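Local coordinates for four helix bundle protein (Bacteroides thetaiotaomicron VPI-5482, PDB 2RLD) that is of unknown function but belongs to the 23S rRNA-intervening-sequence (S23) family of four-helix-bundle proteins and binds calcium ions in the crystal, at the interface of chains A and B. Sequence-based numbering; all coordinates share one arbitrary frame. Chains: chain A/B, Uncharacterized protein.

Contact 1: the interface of chains A and B. Residues chain A 38, 81, 84-85, 88-89; chain B 15-16, 19-20, 23, 47, 50-51.
A:Leu85, on helix 62-88, forms the apolar centre of this helix-to-helix patch between two copies of the four-helix bundle. Its CD2 methyl enters between B:Leu16, B:Ala19 and B:Val20 of helix 7-32. The two leucines slide past each other in opposite directions, and A:Leu85 CD2 presses against B:Leu16 CD1 at 3.3 Å, tighter than usual van der Waals contact. B:Ala19 supplies its short CB to the same methyl at 3.6 Å, while A:Leu85 CD1 also meets that CB. In B:Leu16, CG anti to the backbone N (chi1 -177°) swings the branch toward chain A, where CD2 meets CB and CG of A:Arg88. A:Arg88 bends at chi2 (66°), and its side chain crosses B:Val20 at about a right angle, with A:Arg88 CG 3.9 Å from B:Val20 CG2. The side chain of A:Thr89 slides past the same valine in the opposite direction, touching it through CG2; its hydroxyl OG1 donates a hydrogen bond back to A:Leu85 O (2.8 Å), arriving from above the carbonyl plane. A:Met38, a selenomethionine, borders the patch loosely near B:Val23. On the other flank, the B:Gly50-B:Ala51 peptide group of helix 38-57 packs over one face of the A:Tyr81 ring, B:Gly50 C 3.8 Å from the ring centroid. At the polar rim, a water in the ring plane links the phenol OH of A:Tyr81 (2.8 Å) to B:Ser15 OG (2.9 Å).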
loop_
_atom_site.group_PDB
_atom_site.type_symbol
_atom_site.label_atom_id
_atom_site.label_comp_id
_atom_site.label_asym_id
_atom_site.label_seq_id
_atom_site.Cartn_x
_atom_site.Cartn_y
_atom_site.Cartn_z
HETATM N N MSE A 38 9.337 2.736 -16.146
HETATM C CA MSE A 38 10.396 2.592 -15.150
HETATM C C MSE A 38 10.569 3.876 -14.381
HETATM O O MSE A 38 10.848 3.876 -13.171
HETATM C CB MSE A 38 11.696 2.181 -15.820
HETATM C CG MSE A 38 11.682 0.770 -16.356
HETATM SE SE MSE A 38 13.254 0.324 -17.483
HETATM C CE MSE A 38 12.797 1.440 -19.108
ATOM N N TYR A 81 17.897 -1.449 -8.553
ATOM C CA TYR A 81 17.435 -2.382 -9.635
ATOM C C TYR A 81 16.825 -1.631 -10.776
ATOM O O TYR A 81 17.119 -1.937 -11.925
ATOM C CB TYR A 81 16.427 -3.482 -9.220
ATOM C CG TYR A 81 16.481 -4.697 -10.159
ATOM C CD1 TYR A 81 17.681 -5.363 -10.357
ATOM C CD2 TYR A 81 15.343 -5.196 -10.832
ATOM C CE1 TYR A 81 17.778 -6.439 -11.187
ATOM C CE2 TYR A 81 15.445 -6.273 -11.671
ATOM C CZ TYR A 81 16.667 -6.897 -11.843
ATOM O OH TYR A 81 16.769 -7.997 -12.665
ATOM N N GLU A 84 19.581 -0.285 -12.780
ATOM C CA GLU A 84 20.139 -1.341 -13.608
ATOM C C GLU A 84 19.323 -1.544 -14.906
ATOM O O GLU A 84 19.874 -1.688 -16.003
ATOM C CB GLU A 84 20.124 -2.667 -12.861
ATOM C CG GLU A 84 21.220 -2.922 -11.887
ATOM C CD GLU A 84 21.264 -4.408 -11.503
ATOM O OE1 GLU A 84 21.565 -5.219 -12.399
ATOM O OE2 GLU A 84 20.943 -4.753 -10.352
ATOM N N LEU A 85 18.003 -1.606 -14.758
ATOM C CA LEU A 85 17.117 -1.761 -15.913
ATOM C C LEU A 85 17.243 -0.576 -16.883
ATOM O O LEU A 85 17.294 -0.784 -18.087
ATOM C CB LEU A 85 15.693 -1.936 -15.428
ATOM C CG LEU A 85 15.394 -3.331 -14.869
ATOM C CD1 LEU A 85 13.995 -3.442 -14.232
ATOM C CD2 LEU A 85 15.546 -4.398 -15.967
ATOM N N ARG A 88 20.546 -0.857 -18.771
ATOM C CA ARG A 88 20.422 -1.999 -19.663
ATOM C C ARG A 88 19.581 -1.683 -20.899
ATOM O O ARG A 88 19.913 -2.122 -22.008
ATOM C CB ARG A 88 19.867 -3.210 -18.897
ATOM C CG ARG A 88 19.309 -4.300 -19.729
ATOM C CD ARG A 88 20.391 -4.960 -20.564
ATOM N NE ARG A 88 19.861 -6.058 -21.370
ATOM C CZ ARG A 88 19.054 -5.906 -22.420
ATOM N NH1 ARG A 88 18.691 -4.704 -22.841
ATOM N NH2 ARG A 88 18.616 -6.965 -23.067
ATOM N N THR A 89 18.520 -0.897 -20.708
ATOM C CA THR A 89 17.653 -0.495 -21.799
ATOM C C THR A 89 18.038 0.839 -22.483
ATOM O O THR A 89 17.315 1.319 -23.372
ATOM C CB THR A 89 16.216 -0.405 -21.297
ATOM O OG1 THR A 89 16.123 0.547 -20.228
ATOM C CG2 THR A 89 15.739 -1.789 -20.829
ATOM N N SER B 15 17.332 -12.995 -14.782
ATOM C CA SER B 15 16.276 -12.220 -14.112
ATOM C C SER B 15 16.245 -10.782 -14.634
ATOM O O SER B 15 15.180 -10.224 -14.786
ATOM C CB SER B 15 16.377 -12.332 -12.586
ATOM O OG SER B 15 17.502 -11.656 -12.070
ATOM N N LEU B 16 17.406 -10.202 -14.961
ATOM C CA LEU B 16 17.445 -8.876 -15.574
ATOM C C LEU B 16 16.827 -8.886 -16.972
ATOM O O LEU B 16 16.025 -8.038 -17.310
ATOM C CB LEU B 16 18.887 -8.339 -15.613
ATOM C CG LEU B 16 19.012 -6.915 -16.191
ATOM C CD1 LEU B 16 18.436 -5.897 -15.199
ATOM C CD2 LEU B 16 20.443 -6.480 -16.581
ATOM N N ALA B 19 13.141 -9.222 -16.587
ATOM C CA ALA B 19 12.577 -7.916 -16.198
ATOM C C ALA B 19 12.354 -7.014 -17.393
ATOM O O ALA B 19 11.319 -6.370 -17.513
ATOM C CB ALA B 19 13.474 -7.194 -15.108
ATOM N N VAL B 20 13.318 -6.943 -18.310
ATOM C CA VAL B 20 13.138 -6.152 -19.517
ATOM C C VAL B 20 11.975 -6.708 -20.333
ATOM O O VAL B 20 11.132 -5.943 -20.800
ATOM C CB VAL B 20 14.432 -6.123 -20.376
ATOM C CG1 VAL B 20 14.177 -5.489 -21.760
ATOM C CG2 VAL B 20 15.561 -5.432 -19.578
ATOM N N VAL B 23 8.827 -5.462 -18.725
ATOM C CA VAL B 23 8.574 -4.045 -19.055
ATOM C C VAL B 23 8.003 -3.938 -20.479
ATOM O O VAL B 23 7.024 -3.224 -20.730
ATOM C CB VAL B 23 9.839 -3.147 -18.868
ATOM C CG1 VAL B 23 9.574 -1.747 -19.423
ATOM C CG2 VAL B 23 10.219 -3.057 -17.384
ATOM N N THR B 47 9.216 -7.935 -12.335
ATOM C CA THR B 47 10.427 -7.206 -12.026
ATOM C C THR B 47 10.891 -7.450 -10.598
ATOM O O THR B 47 12.070 -7.297 -10.311
ATOM C CB THR B 47 10.250 -5.730 -12.279
ATOM O OG1 THR B 47 9.275 -5.197 -11.364
ATOM C CG2 THR B 47 9.839 -5.497 -13.788
ATOM N N GLY B 50 13.964 -10.246 -10.059
ATOM C CA GLY B 50 15.328 -9.720 -10.052
ATOM C C GLY B 50 15.694 -8.831 -8.871
ATOM O O GLY B 50 16.800 -8.913 -8.354
ATOM N N ALA B 51 14.775 -7.956 -8.457
ATOM C CA ALA B 51 14.988 -7.110 -7.283
ATOM C C ALA B 51 15.345 -7.931 -6.054
ATOM O O ALA B 51 16.242 -7.569 -5.311
ATOM C CB ALA B 51 13.738 -6.245 -7.005
HETATM O O HOH W 1 19.173 -9.288 -12.254
#

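Contact 2: the interface of chains A and B. Residues chain A 77, 80-81, 84, 105, 108; chain B 54-55, 58.
B:Arg54 leaves helix 38-57 with CG anti to its backbone N (chi1 179°) and stays extended from CG to NE, so its guanidinium reaches across to helix 62-88 of chain A and centres an inter-chain salt-bridge cluster. There it meets A:Glu80 and A:Glu84, both with CG anti to the carbonyl carbon and one helical turn apart. A:Glu80 bends at chi2 (145°), while A:Glu84 is extended beyond CG, and the two acids take different ends of the guanidinium. NH2 makes a salt bridge and hydrogen bond to A:Glu80 OE1 at 3.0 Å. The side chains cross at about a right angle with their planes 63° apart, and OE1 is met from above the carboxylate plane. NH1 forms a salt bridge to A:Glu84 OE2 at 3.1 Å, but the hydrogen bond there is weak. The methylene CB of A:Glu80 lies over one face of the guanidinium, 3.5 Å from B:Arg54 CZ and offset toward the rim, adding an apolar contact to the ionic one. From helix 94-115 of the same chain, A:Asn108 ND2 gives a hydrogen bond to A:Glu80 OE1 at 3.0 Å, on the syn lone pair. That oxygen is thus gripped by two donors, and the amide acts as a second-shell brace; the paired charges would be expected to keep both acids ionised. B:Arg54 NE makes at most a weak hydrogen bond to A:Asn77 OD1. The amides of A:Asn77 and B:Gln58 meet tip to tip, their planes steeply turned, but this pair is modelled too close for its bonding to be read. Alongside, A:Asn77 CB packs on B:Glu55 CG at 3.9 Å. The carboxylate of B:Glu55 is joined to chain A through a water, which lies 2.9 Å from the amide nitrogen ND2 of A:Asn77 and 2.5 Å from B:Glu55 OE1.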
loop_
_atom_site.group_PDB
_atom_site.type_symbol
_atom_site.label_atom_id
_atom_site.label_comp_id
_atom_site.label_asym_id
_atom_site.label_seq_id
_atom_site.Cartn_x
_atom_site.Cartn_y
_atom_site.Cartn_z
ATOM N N ASN A 77 17.541 -0.717 -2.586
ATOM C CA ASN A 77 17.822 -1.810 -3.503
ATOM C C ASN A 77 16.860 -1.837 -4.673
ATOM O O ASN A 77 17.290 -2.134 -5.788
ATOM C CB ASN A 77 17.817 -3.146 -2.767
ATOM C CG ASN A 77 19.137 -3.386 -1.997
ATOM O OD1 ASN A 77 20.229 -3.295 -2.580
ATOM N ND2 ASN A 77 19.044 -3.659 -0.688
ATOM N N GLU A 80 17.991 0.829 -7.029
ATOM C CA GLU A 80 19.194 0.408 -7.698
ATOM C C GLU A 80 18.904 -0.612 -8.777
ATOM O O GLU A 80 19.595 -0.652 -9.796
ATOM C CB GLU A 80 20.165 -0.154 -6.677
ATOM C CG GLU A 80 20.763 0.977 -5.793
ATOM C CD GLU A 80 21.031 0.598 -4.368
ATOM O OE1 GLU A 80 21.042 -0.595 -4.022
ATOM O OE2 GLU A 80 21.189 1.549 -3.572
ATOM N N TYR A 81 17.897 -1.449 -8.553
ATOM C CA TYR A 81 17.435 -2.382 -9.635
ATOM C C TYR A 81 16.825 -1.631 -10.776
ATOM O O TYR A 81 17.119 -1.937 -11.925
ATOM C CB TYR A 81 16.427 -3.482 -9.220
ATOM C CG TYR A 81 16.481 -4.697 -10.159
ATOM C CD1 TYR A 81 17.681 -5.363 -10.357
ATOM C CD2 TYR A 81 15.343 -5.196 -10.832
ATOM C CE1 TYR A 81 17.778 -6.439 -11.187
ATOM C CE2 TYR A 81 15.445 -6.273 -11.671
ATOM C CZ TYR A 81 16.667 -6.897 -11.843
ATOM O OH TYR A 81 16.769 -7.997 -12.665
ATOM N N GLU A 84 19.581 -0.285 -12.780
ATOM C CA GLU A 84 20.139 -1.341 -13.608
ATOM C C GLU A 84 19.323 -1.544 -14.906
ATOM O O GLU A 84 19.874 -1.688 -16.003
ATOM C CB GLU A 84 20.124 -2.667 -12.861
ATOM C CG GLU A 84 21.220 -2.922 -11.887
ATOM C CD GLU A 84 21.264 -4.408 -11.503
ATOM O OE1 GLU A 84 21.565 -5.219 -12.399
ATOM O OE2 GLU A 84 20.943 -4.753 -10.352
ATOM N N THR A 105 24.041 3.710 -3.455
ATOM C CA THR A 105 24.752 2.682 -2.717
ATOM C C THR A 105 25.481 3.235 -1.464
ATOM O O THR A 105 25.690 2.514 -0.484
ATOM C CB THR A 105 25.645 1.861 -3.664
ATOM O OG1 THR A 105 26.620 2.703 -4.274
ATOM C CG2 THR A 105 24.793 1.227 -4.777
ATOM N N ASN A 108 22.901 2.706 1.078
ATOM C CA ASN A 108 22.867 1.293 1.503
ATOM C C ASN A 108 23.911 1.077 2.578
ATOM O O ASN A 108 23.670 0.429 3.587
ATOM C CB ASN A 108 23.190 0.302 0.364
ATOM C CG ASN A 108 22.106 0.213 -0.698
ATOM O OD1 ASN A 108 21.589 1.217 -1.133
ATOM N ND2 ASN A 108 21.817 -1.006 -1.168
ATOM N N ARG B 54 18.702 -9.487 -6.261
ATOM C CA ARG B 54 19.693 -8.467 -5.926
ATOM C C ARG B 54 19.870 -8.338 -4.422
ATOM O O ARG B 54 20.984 -8.308 -3.941
ATOM C CB ARG B 54 19.287 -7.119 -6.503
ATOM C CG ARG B 54 20.271 -6.053 -6.161
ATOM C CD ARG B 54 19.730 -4.664 -6.418
ATOM N NE ARG B 54 20.653 -3.685 -5.851
ATOM C CZ ARG B 54 21.755 -3.274 -6.464
ATOM N NH1 ARG B 54 22.065 -3.704 -7.687
ATOM N NH2 ARG B 54 22.544 -2.398 -5.871
ATOM N N GLU B 55 18.758 -8.252 -3.700
ATOM C CA GLU B 55 18.787 -8.224 -2.237
ATOM C C GLU B 55 19.475 -9.463 -1.642
ATOM O O GLU B 55 20.271 -9.356 -0.686
ATOM C CB GLU B 55 17.367 -8.104 -1.686
ATOM C CG GLU B 55 16.735 -6.742 -1.909
ATOM C CD GLU B 55 15.469 -6.566 -1.116
ATOM O OE1 GLU B 55 15.560 -6.350 0.108
ATOM O OE2 GLU B 55 14.382 -6.632 -1.724
ATOM N N GLN B 58 23.027 -9.079 -1.718
ATOM C CA GLN B 58 23.527 -8.140 -0.721
ATOM C C GLN B 58 23.255 -8.590 0.709
ATOM O O GLN B 58 23.563 -7.869 1.653
ATOM C CB GLN B 58 22.946 -6.756 -0.965
ATOM C CG GLN B 58 23.351 -6.169 -2.319
ATOM C CD GLN B 58 22.733 -4.818 -2.572
ATOM O OE1 GLN B 58 22.939 -4.213 -3.621
ATOM N NE2 GLN B 58 21.973 -4.333 -1.610
HETATM O O HOH W 2 17.306 -4.964 1.227
#

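The C-alpha centres of contact 1 and contact 2 lie about 12 Å apart along one interface, and A:Tyr81 and A:Glu84 belong to both. Helix 62-88 of chain A runs through the two patches, joined by helix 94-115 in contact 2; opposite it, helix 38-57 of chain B contributes to each. Contact 1 is mainly apolar and contact 2 charged, so burial and ionic pairing act on the same helix. The chains are identical, yet their interface is not an exact two-fold. The deposited assembly holds five copies, and this pairing may or may not be the biological one.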